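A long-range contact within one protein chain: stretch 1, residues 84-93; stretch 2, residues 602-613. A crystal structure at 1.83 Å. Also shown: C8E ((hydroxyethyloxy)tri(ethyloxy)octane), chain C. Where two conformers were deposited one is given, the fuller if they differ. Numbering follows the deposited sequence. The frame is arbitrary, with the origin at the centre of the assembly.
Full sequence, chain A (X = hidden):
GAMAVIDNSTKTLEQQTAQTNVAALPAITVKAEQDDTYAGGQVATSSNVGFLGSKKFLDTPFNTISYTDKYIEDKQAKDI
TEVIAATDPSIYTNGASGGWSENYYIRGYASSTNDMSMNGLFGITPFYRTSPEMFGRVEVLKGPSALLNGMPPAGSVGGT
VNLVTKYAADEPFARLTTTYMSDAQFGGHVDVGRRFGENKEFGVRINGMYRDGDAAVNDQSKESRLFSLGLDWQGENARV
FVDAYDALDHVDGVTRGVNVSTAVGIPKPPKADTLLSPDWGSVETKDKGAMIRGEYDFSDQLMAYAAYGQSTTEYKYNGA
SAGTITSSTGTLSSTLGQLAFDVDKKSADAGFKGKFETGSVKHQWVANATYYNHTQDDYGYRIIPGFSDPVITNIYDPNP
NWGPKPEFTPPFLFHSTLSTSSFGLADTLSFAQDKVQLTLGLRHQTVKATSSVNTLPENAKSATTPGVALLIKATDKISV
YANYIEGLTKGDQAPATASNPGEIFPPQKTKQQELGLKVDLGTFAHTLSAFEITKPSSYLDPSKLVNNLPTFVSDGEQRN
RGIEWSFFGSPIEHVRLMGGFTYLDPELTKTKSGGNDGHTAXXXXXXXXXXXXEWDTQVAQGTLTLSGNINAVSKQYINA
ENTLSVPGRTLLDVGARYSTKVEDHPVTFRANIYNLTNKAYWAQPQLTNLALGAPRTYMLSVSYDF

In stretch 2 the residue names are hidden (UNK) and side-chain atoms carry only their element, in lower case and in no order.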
# COMPACT_ATOMS: atom_id res chain seq x y z
N ILE A 84 -13.12 -18.96 -12.27
CA ILE A 84 -14.36 -18.75 -13.04
C ILE A 84 -15.04 -17.42 -12.68
O ILE A 84 -15.86 -16.94 -13.47
CB ILE A 84 -15.33 -19.93 -12.88
CG1 ILE A 84 -15.87 -20.05 -11.45
CG2 ILE A 84 -14.65 -21.20 -13.37
CD1 ILE A 84 -16.96 -21.10 -11.29
N ALA A 85 -14.76 -16.85 -11.51
CA ALA A 85 -15.49 -15.66 -11.06
C ALA A 85 -14.76 -14.37 -11.45
O ALA A 85 -15.33 -13.30 -11.36
CB ALA A 85 -15.73 -15.71 -9.57
N ALA A 86 -13.48 -14.45 -11.79
CA ALA A 86 -12.66 -13.22 -11.86
C ALA A 86 -13.23 -12.26 -12.92
O ALA A 86 -13.34 -11.07 -12.68
CB ALA A 86 -11.22 -13.57 -12.12
N THR A 87 -13.59 -12.77 -14.10
CA THR A 87 -14.01 -11.92 -15.20
C THR A 87 -15.46 -12.15 -15.63
O THR A 87 -15.91 -11.54 -16.59
CB THR A 87 -13.08 -12.09 -16.41
OG1 THR A 87 -13.03 -13.47 -16.82
CG2 THR A 87 -11.69 -11.59 -16.08
N ASP A 88 -16.16 -13.12 -15.03
CA ASP A 88 -17.47 -13.52 -15.55
C ASP A 88 -18.56 -12.81 -14.76
O ASP A 88 -18.78 -13.09 -13.58
CB ASP A 88 -17.65 -15.04 -15.48
CG ASP A 88 -18.89 -15.56 -16.19
OD1 ASP A 88 -19.86 -14.78 -16.34
OD2 ASP A 88 -18.88 -16.75 -16.52
N PRO A 89 -19.26 -11.84 -15.36
CA PRO A 89 -20.27 -11.07 -14.63
C PRO A 89 -21.54 -11.85 -14.29
O PRO A 89 -22.39 -11.34 -13.56
CB PRO A 89 -20.63 -9.95 -15.63
CG PRO A 89 -20.41 -10.59 -16.99
CD PRO A 89 -19.24 -11.53 -16.80
N SER A 90 -21.66 -13.08 -14.79
CA SER A 90 -22.79 -13.93 -14.43
C SER A 90 -22.43 -14.87 -13.27
O SER A 90 -23.24 -15.72 -12.89
CB SER A 90 -23.28 -14.70 -15.64
OG SER A 90 -23.92 -13.82 -16.54
N ILE A 91 -21.21 -14.74 -12.73
CA ILE A 91 -20.83 -15.53 -11.58
C ILE A 91 -20.56 -14.58 -10.40
O ILE A 91 -19.98 -13.52 -10.57
CB ILE A 91 -19.63 -16.43 -11.92
CG1 ILE A 91 -20.01 -17.36 -13.09
CG2 ILE A 91 -19.14 -17.18 -10.69
CD1 ILE A 91 -19.05 -18.44 -13.39
N TYR A 92 -21.08 -14.95 -9.23
CA TYR A 92 -20.89 -14.13 -8.04
C TYR A 92 -20.35 -14.99 -6.91
O TYR A 92 -20.87 -16.08 -6.64
CB TYR A 92 -22.20 -13.49 -7.59
CG TYR A 92 -22.06 -12.69 -6.31
CD1 TYR A 92 -21.35 -11.50 -6.29
CD2 TYR A 92 -22.55 -13.19 -5.11
CE1 TYR A 92 -21.09 -10.84 -5.10
CE2 TYR A 92 -22.31 -12.53 -3.92
CZ TYR A 92 -21.62 -11.33 -3.92
OH TYR A 92 -21.36 -10.71 -2.74
N THR A 93 -19.33 -14.46 -6.21
CA THR A 93 -18.86 -15.04 -4.96
C THR A 93 -18.87 -13.95 -3.88
O THR A 93 -18.61 -12.77 -4.17
CB THR A 93 -17.46 -15.68 -5.10
OG1 THR A 93 -17.10 -16.25 -3.84
CG2 THR A 93 -16.40 -14.69 -5.54
N UNK A 602 -31.89 -12.94 -1.63
CA UNK A 602 -30.73 -12.57 -0.82
C UNK A 602 -29.44 -12.84 -1.59
O UNK A 602 -29.40 -13.58 -2.58
c UNK A 602 -31.94 -12.97 1.39
c UNK A 602 -30.59 -14.82 0.33
c UNK A 602 -30.72 -13.31 0.53
N UNK A 603 -28.37 -12.17 -1.14
CA UNK A 603 -26.96 -12.54 -1.33
C UNK A 603 -26.40 -11.98 -2.63
O UNK A 603 -25.21 -11.65 -2.68
c UNK A 603 -26.77 -14.04 -1.22
N UNK A 604 -27.17 -12.04 -3.72
CA UNK A 604 -26.66 -11.75 -5.04
C UNK A 604 -26.88 -10.28 -5.38
O UNK A 604 -27.91 -9.71 -5.04
c UNK A 604 -27.27 -12.67 -6.12
c UNK A 604 -28.79 -12.57 -6.14
c UNK A 604 -26.79 -14.09 -5.93
N UNK A 605 -25.95 -9.66 -6.12
CA UNK A 605 -26.12 -8.29 -6.59
C UNK A 605 -26.97 -8.28 -7.86
O UNK A 605 -26.92 -9.23 -8.64
c UNK A 605 -24.61 -10.18 -6.43
c UNK A 605 -23.98 -9.10 -7.28
c UNK A 605 -24.69 -7.83 -6.90
N UNK A 606 -27.65 -7.16 -8.12
CA UNK A 606 -28.41 -7.02 -9.36
C UNK A 606 -27.51 -6.57 -10.51
O UNK A 606 -27.77 -6.92 -11.65
n UNK A 606 -34.14 -5.22 -8.71
c UNK A 606 -32.82 -5.69 -9.21
c UNK A 606 -31.82 -5.64 -8.09
c UNK A 606 -30.66 -6.59 -8.28
c UNK A 606 -29.56 -6.04 -9.17
N UNK A 607 -26.42 -5.87 -10.21
CA UNK A 607 -25.53 -5.35 -11.27
C UNK A 607 -24.11 -5.87 -11.01
O UNK A 607 -23.61 -5.70 -9.93
c UNK A 607 -25.53 -3.82 -11.32
c UNK A 607 -26.93 -3.22 -11.46
n UNK A 607 -27.10 -1.98 -11.05
o UNK A 607 -27.77 -3.78 -12.13
N UNK A 608 -23.43 -6.29 -12.09
CA UNK A 608 -22.00 -6.60 -12.03
C UNK A 608 -21.33 -6.06 -13.29
O UNK A 608 -21.87 -6.12 -14.39
o UNK A 608 -20.43 -10.31 -10.97
n UNK A 608 -22.35 -11.15 -10.27
c UNK A 608 -22.25 -8.79 -10.73
c UNK A 608 -21.74 -8.10 -11.98
c UNK A 608 -21.57 -10.14 -10.58
N UNK A 609 -20.11 -5.55 -13.09
CA UNK A 609 -19.23 -5.17 -14.18
C UNK A 609 -17.82 -5.65 -13.84
O UNK A 609 -17.32 -5.39 -12.73
c UNK A 609 -19.25 -3.68 -14.36
N UNK A 610 -17.25 -6.46 -14.73
CA UNK A 610 -15.94 -7.02 -14.52
C UNK A 610 -15.12 -6.80 -15.79
O UNK A 610 -15.61 -7.01 -16.88
c UNK A 610 -17.44 -10.56 -11.20
c UNK A 610 -16.04 -8.51 -14.19
n UNK A 610 -17.77 -11.99 -11.00
c UNK A 610 -16.64 -8.83 -12.83
c UNK A 610 -16.86 -10.31 -12.58
N UNK A 611 -13.83 -6.50 -15.60
CA UNK A 611 -12.92 -6.39 -16.73
C UNK A 611 -11.52 -6.78 -16.28
O UNK A 611 -11.01 -6.26 -15.29
c UNK A 611 -12.42 -5.63 -19.61
c UNK A 611 -12.14 -3.25 -18.92
c UNK A 611 -12.04 -4.70 -18.48
c UNK A 611 -12.94 -4.95 -17.26
N UNK A 612 -10.93 -7.71 -17.01
CA UNK A 612 -9.55 -8.09 -16.85
C UNK A 612 -8.80 -7.81 -18.15
O UNK A 612 -9.27 -8.13 -19.24
N UNK A 613 -7.70 -7.05 -18.04
CA UNK A 613 -6.93 -6.65 -19.19
C UNK A 613 -5.48 -7.05 -18.95
O UNK A 613 -5.01 -7.03 -17.80
c UNK A 613 -7.05 -5.16 -19.43
C1 C8E C . -26.05 -5.74 -21.09
C2 C8E C . -25.79 -4.49 -20.30
C3 C8E C . -25.85 -4.73 -18.80
C4 C8E C . -25.50 -3.44 -18.05
C5 C8E C . -25.37 -3.65 -16.55
C6 C8E C . -24.52 -2.56 -15.90
C7 C8E C . -24.14 -2.94 -14.47
C8 C8E C . -22.93 -2.15 -13.94
O9 C8E C . -23.03 -1.93 -12.53
C10 C8E C . -21.85 -2.11 -11.75
C11 C8E C . -22.12 -1.89 -10.27
O12 C8E C . -21.80 -0.57 -9.81
C13 C8E C . -22.96 0.11 -9.24
C14 C8E C . -22.86 0.36 -7.72
O15 C8E C . -24.10 0.30 -6.96
C16 C8E C . -23.90 0.17 -5.51
C17 C8E C . -25.18 -0.00 -4.63
O18 C8E C . -24.76 0.16 -3.23
O HOH W 1 -23.34 -11.06 -0.88
O HOH W 2 -17.71 -12.28 -8.00

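Position 602 carries three side-chain carbons, one bonded to CA and bearing the other two, and lies out of reach of stretch 1; a fork at the first carbon identifies Val602. Position 603 has a single carbon, so it is Ala603. Ala603 has a positive phi of 88°, and Ala603 O lies 3.3 Å from Tyr92 CE2; water 1 joins the two residues, accepting from Tyr92 OH at 2.7 Å and donating to Ala603 O at 2.7 Å.

At position 604 three carbons again fork at the first, one of them 4.4 Å from Tyr92 CD2; this is Val604, chi1 m. Position 605 has three carbons that close a ring onto the backbone nitrogen, one of them 3.5 Å from Tyr92 CD1; such a ring is the signature of proline. Pro605 CD sits 3.6 Å from the centroid of the Tyr92 ring and 14° off its normal, a CH-pi contact over the face made by a carbon polarised by the adjacent nitrogen.

Position 606 holds four carbons in a row ending in nitrogen and reaches nothing on stretch 1: Lys606. Position 607 has two carbons, the second carrying one oxygen and one nitrogen, and its CA-to-CB bond points away from stretch 1: Asn607. Asn607 CB lies 3.4 Å from O9 of the detergent C8E.

The strand begins at Asn607, and successive side chains alternate. Position 608 points toward stretch 1 with three carbons, the third bearing oxygen and nitrogen, and its CB packs 4.2 Å from Pro89 CB, hence Gln608. Gln608 NE2 gives a weak hydrogen bond to Ile91 O (3.4 Å, 145°). Pro89 O is as near, 3.3 Å from Gln608 NE2, but the angle is too poor for a bond. Position 609, one carbon directed away, is Ala609.

Position 610 points toward stretch 1 again, with four unbranched carbons ending in a nitrogen that lies 2.7 Å from Ile91 O: Lys610. From a chi1 of -70° the chain runs fully extended, chi2 to chi4 all t, passing Ala86 O at 3.6 Å from Lys610 CD. Lys610 NZ then donates to Ala85 O at 2.8 Å, Asp88 O at 3.0 Å and Ile91 O at 2.7 Å, and water 2 accepts from Lys610 NZ at 3.0 Å.

Position 611 has four carbons forked at the second and points away: Leu611. Position 612 lacks side-chain atoms and is Gly612; an ideal CB there would fall a tight 3.1 Å from Thr87 CG2. Position 613, a single carbon out of reach, is Ala613.

The contact thus centres on Lys610, the residue most covered by the other stretch. Asp88 to Ile91 forms a type I turn, closed by Ile91 N to Asp88 O at 3.1 Å, and its two end carbonyls, together with that of Ala85, converge on the ammonium without any carboxylate partner from stretch 1. Farther along, Tyr92 extends the interface by packing against Pro605 and Val604, joining residues more than 500 positions apart.

Stretch 2 (602-613) VAVPKNQAKLGA
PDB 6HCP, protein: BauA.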